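Local coordinates for protein endoribonuclease ToxN (Pectobacterium atrosepticum, PDB 2XDB) that cleaves RNA within AAA(U/G) sequences as the toxin of a type III toxin-antitoxin system and is bound by repeats of the ToxI RNA, at residues Y4-S8 against K9-Y13; G146-F150 against S151-E155. All coordinates share one frame; numbering follows the deposited sequence.

Interaction 1: Y4-S8 against K9-Y13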
loop_
_atom_site.group_PDB
_atom_site.type_symbol
_atom_site.label_atom_id
_atom_site.label_comp_id
_atom_site.label_asym_id
_atom_site.label_seq_id
_atom_site.Cartn_x
_atom_site.Cartn_y
_atom_site.Cartn_z
ATOM N N TYR A 4 -3.008 -6.627 -4.565
ATOM C CA TYR A 4 -3.910 -7.336 -3.651
ATOM C C TYR A 4 -5.159 -6.537 -3.327
ATOM O O TYR A 4 -5.176 -5.317 -3.448
ATOM C CB TYR A 4 -3.225 -7.602 -2.324
ATOM C CG TYR A 4 -2.114 -8.600 -2.376
ATOM C CD1 TYR A 4 -2.308 -9.896 -1.932
ATOM C CD2 TYR A 4 -0.857 -8.244 -2.846
ATOM C CE1 TYR A 4 -1.295 -10.819 -1.973
ATOM C CE2 TYR A 4 0.170 -9.159 -2.887
ATOM C CZ TYR A 4 -0.057 -10.445 -2.456
ATOM O OH TYR A 4 0.959 -11.358 -2.496
ATOM N N THR A 5 -6.203 -7.240 -2.908
ATOM C CA THR A 5 -7.291 -6.615 -2.170
ATOM C C THR A 5 -7.266 -7.219 -0.780
ATOM O O THR A 5 -6.674 -8.284 -0.567
ATOM C CB THR A 5 -8.671 -6.855 -2.794
ATOM O OG1 THR A 5 -8.971 -8.258 -2.803
ATOM C CG2 THR A 5 -8.705 -6.325 -4.199
ATOM N N ILE A 6 -7.884 -6.530 0.166
ATOM C CA ILE A 6 -7.919 -6.998 1.541
ATOM C C ILE A 6 -9.380 -7.010 1.981
ATOM O O ILE A 6 -10.160 -6.158 1.550
ATOM C CB ILE A 6 -7.056 -6.097 2.444
ATOM C CG1 ILE A 6 -5.598 -6.183 2.003
ATOM C CG2 ILE A 6 -7.178 -6.491 3.907
ATOM C CD1 ILE A 6 -4.683 -5.152 2.651
ATOM N N SER A 7 -9.764 -7.982 2.807
ATOM C CA SER A 7 -11.161 -8.091 3.220
ATOM C C SER A 7 -11.552 -6.950 4.159
ATOM O O SER A 7 -10.731 -6.467 4.928
ATOM C CB SER A 7 -11.432 -9.444 3.878
ATOM O OG SER A 7 -10.945 -9.471 5.204
ATOM N N SER A 8 -12.806 -6.522 4.094
ATOM C CA SER A 8 -13.259 -5.396 4.905
ATOM C C SER A 8 -13.231 -5.722 6.375
ATOM O O SER A 8 -12.866 -4.885 7.196
ATOM C CB SER A 8 -14.669 -5.008 4.521
ATOM O OG SER A 8 -14.898 -5.425 3.193
ATOM N N LYS A 9 -13.626 -6.945 6.702
ATOM C CA LYS A 9 -13.694 -7.375 8.089
ATOM C C LYS A 9 -12.345 -7.135 8.762
ATOM O O LYS A 9 -12.281 -6.564 9.849
ATOM C CB LYS A 9 -14.117 -8.846 8.177
ATOM C CG LYS A 9 -15.132 -9.247 7.106
ATOM C CD LYS A 9 -14.465 -9.337 5.716
ATOM C CE LYS A 9 -15.447 -9.121 4.557
ATOM N NZ LYS A 9 -14.789 -9.318 3.231
ATOM N N TYR A 10 -11.273 -7.546 8.088
ATOM C CA TYR A 10 -9.916 -7.332 8.570
ATOM C C TYR A 10 -9.567 -5.846 8.684
ATOM O O TYR A 10 -9.035 -5.404 9.701
ATOM C CB TYR A 10 -8.905 -8.039 7.665
ATOM C CG TYR A 10 -7.503 -8.033 8.219
ATOM C CD1 TYR A 10 -7.177 -8.791 9.330
ATOM C CD2 TYR A 10 -6.507 -7.268 7.637
ATOM C CE1 TYR A 10 -5.898 -8.787 9.842
ATOM C CE2 TYR A 10 -5.221 -7.265 8.138
ATOM C CZ TYR A 10 -4.925 -8.017 9.242
ATOM O OH TYR A 10 -3.649 -8.012 9.751
ATOM N N ILE A 11 -9.856 -5.069 7.647
ATOM C CA ILE A 11 -9.615 -3.635 7.715
ATOM C C ILE A 11 -10.381 -3.015 8.890
ATOM O O ILE A 11 -9.838 -2.203 9.648
ATOM C CB ILE A 11 -10.041 -2.928 6.436
ATOM C CG1 ILE A 11 -9.132 -3.314 5.273
ATOM C CG2 ILE A 11 -9.997 -1.427 6.636
ATOM C CD1 ILE A 11 -7.747 -2.736 5.357
ATOM N N GLU A 12 -11.645 -3.394 9.044
ATOM C CA GLU A 12 -12.445 -2.841 10.125
ATOM C C GLU A 12 -11.818 -3.209 11.465
ATOM O O GLU A 12 -11.782 -2.404 12.395
ATOM C CB GLU A 12 -13.902 -3.312 10.050
ATOM C CG GLU A 12 -14.634 -2.937 8.754
ATOM C CD GLU A 12 -14.625 -1.436 8.458
ATOM O OE1 GLU A 12 -14.548 -1.065 7.263
ATOM O OE2 GLU A 12 -14.698 -0.628 9.413
ATOM N N TYR A 13 -11.308 -4.425 11.571
ATOM C CA TYR A 13 -10.719 -4.848 12.831
ATOM C C TYR A 13 -9.492 -3.987 13.150
ATOM O O TYR A 13 -9.444 -3.340 14.192
ATOM C CB TYR A 13 -10.419 -6.346 12.811
ATOM C CG TYR A 13 -9.552 -6.829 13.939
ATOM C CD1 TYR A 13 -10.026 -6.859 15.239
ATOM C CD2 TYR A 13 -8.253 -7.273 13.699
ATOM C CE1 TYR A 13 -9.235 -7.310 16.276
ATOM C CE2 TYR A 13 -7.456 -7.722 14.723
ATOM C CZ TYR A 13 -7.956 -7.737 16.011
ATOM O OH TYR A 13 -7.168 -8.184 17.039
#

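Interaction 2: G146-F150 against S151-E155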
loop_
_atom_site.group_PDB
_atom_site.type_symbol
_atom_site.label_atom_id
_atom_site.label_comp_id
_atom_site.label_asym_id
_atom_site.label_seq_id
_atom_site.Cartn_x
_atom_site.Cartn_y
_atom_site.Cartn_z
ATOM N N GLY A 146 2.312 10.604 12.171
ATOM C CA GLY A 146 1.308 10.676 11.131
ATOM C C GLY A 146 1.292 9.430 10.273
ATOM O O GLY A 146 0.752 9.438 9.166
ATOM N N THR A 147 1.890 8.358 10.778
ATOM C CA THR A 147 1.787 7.069 10.111
ATOM C C THR A 147 0.970 6.091 10.946
ATOM O O THR A 147 0.694 6.347 12.115
ATOM C CB THR A 147 3.175 6.470 9.855
ATOM O OG1 THR A 147 3.626 5.751 11.014
ATOM C CG2 THR A 147 4.149 7.563 9.512
ATOM N N CYS A 148 0.581 4.970 10.348
ATOM C CA CYS A 148 -0.047 3.909 11.124
ATOM C C CYS A 148 0.899 3.547 12.244
ATOM O O CYS A 148 2.119 3.524 12.057
ATOM C CB CYS A 148 -0.318 2.657 10.282
ATOM S SG CYS A 148 -1.671 2.783 9.094
ATOM N N ASN A 149 0.331 3.255 13.406
ATOM C CA ASN A 149 1.109 2.818 14.543
ATOM C C ASN A 149 1.552 1.371 14.330
ATOM O O ASN A 149 0.885 0.428 14.766
ATOM C CB ASN A 149 0.280 2.962 15.815
ATOM C CG ASN A 149 1.060 2.634 17.061
ATOM O OD1 ASN A 149 2.146 2.032 17.012
ATOM N ND2 ASN A 149 0.507 3.017 18.200
ATOM N N PHE A 150 2.682 1.195 13.653
ATOM C CA PHE A 150 3.127 -0.144 13.276
ATOM C C PHE A 150 3.294 -1.118 14.448
ATOM O O PHE A 150 2.958 -2.290 14.320
ATOM C CB PHE A 150 4.408 -0.083 12.461
ATOM C CG PHE A 150 4.315 0.779 11.242
ATOM C CD1 PHE A 150 3.349 0.534 10.278
ATOM C CD2 PHE A 150 5.218 1.821 11.042
ATOM C CE1 PHE A 150 3.262 1.331 9.136
ATOM C CE2 PHE A 150 5.140 2.620 9.909
ATOM C CZ PHE A 150 4.158 2.371 8.951
ATOM N N SER A 151 3.811 -0.652 15.581
ATOM C CA SER A 151 3.981 -1.538 16.741
ATOM C C SER A 151 2.638 -2.035 17.282
ATOM O O SER A 151 2.496 -3.214 17.636
ATOM C CB SER A 151 4.739 -0.842 17.870
ATOM O OG SER A 151 5.962 -0.282 17.427
ATOM N N LEU A 152 1.661 -1.132 17.357
ATOM C CA LEU A 152 0.351 -1.471 17.890
ATOM C C LEU A 152 -0.333 -2.475 16.957
ATOM O O LEU A 152 -0.817 -3.516 17.409
ATOM C CB LEU A 152 -0.510 -0.210 18.043
ATOM C CG LEU A 152 -1.479 -0.118 19.234
ATOM C CD1 LEU A 152 -2.757 0.652 18.892
ATOM C CD2 LEU A 152 -1.824 -1.486 19.734
ATOM N N LEU A 153 -0.367 -2.158 15.658
ATOM C CA LEU A 153 -0.932 -3.062 14.671
ATOM C C LEU A 153 -0.216 -4.402 14.754
ATOM O O LEU A 153 -0.847 -5.461 14.755
ATOM C CB LEU A 153 -0.805 -2.500 13.254
ATOM C CG LEU A 153 -1.652 -1.279 12.913
ATOM C CD1 LEU A 153 -1.614 -0.961 11.410
ATOM C CD2 LEU A 153 -3.073 -1.504 13.352
ATOM N N GLU A 154 1.109 -4.367 14.827
ATOM C CA GLU A 154 1.844 -5.617 14.875
ATOM C C GLU A 154 1.472 -6.401 16.106
ATOM O O GLU A 154 1.588 -7.615 16.118
ATOM C CB GLU A 154 3.347 -5.379 14.844
ATOM C CG GLU A 154 3.844 -5.059 13.475
ATOM C CD GLU A 154 5.274 -4.628 13.482
ATOM O OE1 GLU A 154 5.667 -3.930 12.526
ATOM O OE2 GLU A 154 5.999 -4.984 14.440
ATOM N N GLU A 155 1.033 -5.690 17.142
ATOM C CA GLU A 155 0.700 -6.300 18.420
ATOM C C GLU A 155 -0.662 -6.982 18.405
ATOM O O GLU A 155 -0.805 -8.029 19.008
ATOM C CB GLU A 155 0.754 -5.259 19.547
ATOM C CG GLU A 155 0.361 -5.785 20.937
ATOM C CD GLU A 155 1.535 -6.367 21.736
ATOM O OE1 GLU A 155 2.627 -6.576 21.161
ATOM O OE2 GLU A 155 1.361 -6.629 22.947
HETATM O O HOH W 1 5.310 1.792 15.764
#

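Interaction 1: Y4-S8 against K9-Y13
S7 O accepts from I11 N at 3.2 Å and S8 O from E12 N at 2.7 Å, the two bonds that open helix 8-17 as the chain turns out of strand 3-6. The first donor approaches in the plane of the S7 carbonyl; the second comes almost straight on to the S8 oxygen, with a C=O...N angle of 168°. At the N-cap, S7 OG stands between its backbone N and carbonyl carbon (chi1 77°), which directs it forward to the first helical turn, where it receives a weak bond from Y10 N at 3.5 Å. The same hydroxyl has a stronger partner in the carboxylate of E96, so the cap is shared with the chain leading into strand 97-99. This serine-capped junction carries the chain from strand 3-6, next to the edge strand of the antiparallel sheet, into helix 8-17; ToxN/AbiQ toxins are grouped with SH3-like folds. On the inner side I6 points toward the helix. I6 CG2 lies 3.9 Å from CD2 of the Y10 ring, which it meets at a slant, and 4.0 Å from CG1 of I11, whose side chain crosses it at about a right angle. I90 of strand 80-91 touches both isoleucines, while the Y10 hydroxyl bonds to the carbonyl of P91. On the outer side K9, bent at chi2 (73°), doubles back along the chain until its NZ is 3.4 Å from S7 CB.

Interaction 2: G146-F150 against S151-E155
After T147, whose OG1 bonds to C148 O at 2.9 Å from above the carbonyl plane, C148 reaches forward to L153, its CB lying 4.0 Å from L153 CD1, a small apolar touch at the start of helix 150-156. C148 O also sits 3.5 Å above the plane of the F150 ring, over its centre. N149, the centre of an inverse gamma turn, is the N-cap and uses both backbone and side chain. N149 O accepts from L153 N at 3.0 Å, nearly straight (N-H...O angle 176°). With CG anti to the backbone N (chi1 -175°), the amide swings over the first turn, and N149 OD1 accepts from L152 N at 3.2 Å from well above the amide plane. N149 ND2 rests 3.4 Å from L152 CB. Water 1 accepts from S151 N and gives N149 OD1 a weak bond. F150 O then takes E154 N at 2.8 Å, while the E154 side chain packs its CG beside that carbonyl; E154 OE1 hydrogen-bonds with the Y47 hydroxyl and forms a salt bridge with R136. The N149 backbone N is held by D18. Around this helix start, C148, F150 and L153 lean on F88, M89 and P91 of strand 80-91, while V139 of helix 125-140 touches T147 and F150.

In the fold
Interaction 1 comes first along the chain, where strand 3-6, next to the edge strand 97-99, turns straight into helix 8-17. Interaction 2 follows much later, where the loop after helix 125-140 enters helix 150-156. Each is a local turn closed within ten residues, so the two run in series and neither nest nor cross. Their centres lie 16 Å apart and their nearest atoms about 6 Å, without touching. Strand 80-91 links them: I90 and P91 meet residues 4-13, and K87, F88, M89 and P91 meet residues 146-155. The Y13 hydroxyl bonds to the carbonyl of K156, tying the N-terminal helix to the C-terminal one, and D18, just after helix 8-17, also touches C148 and L153.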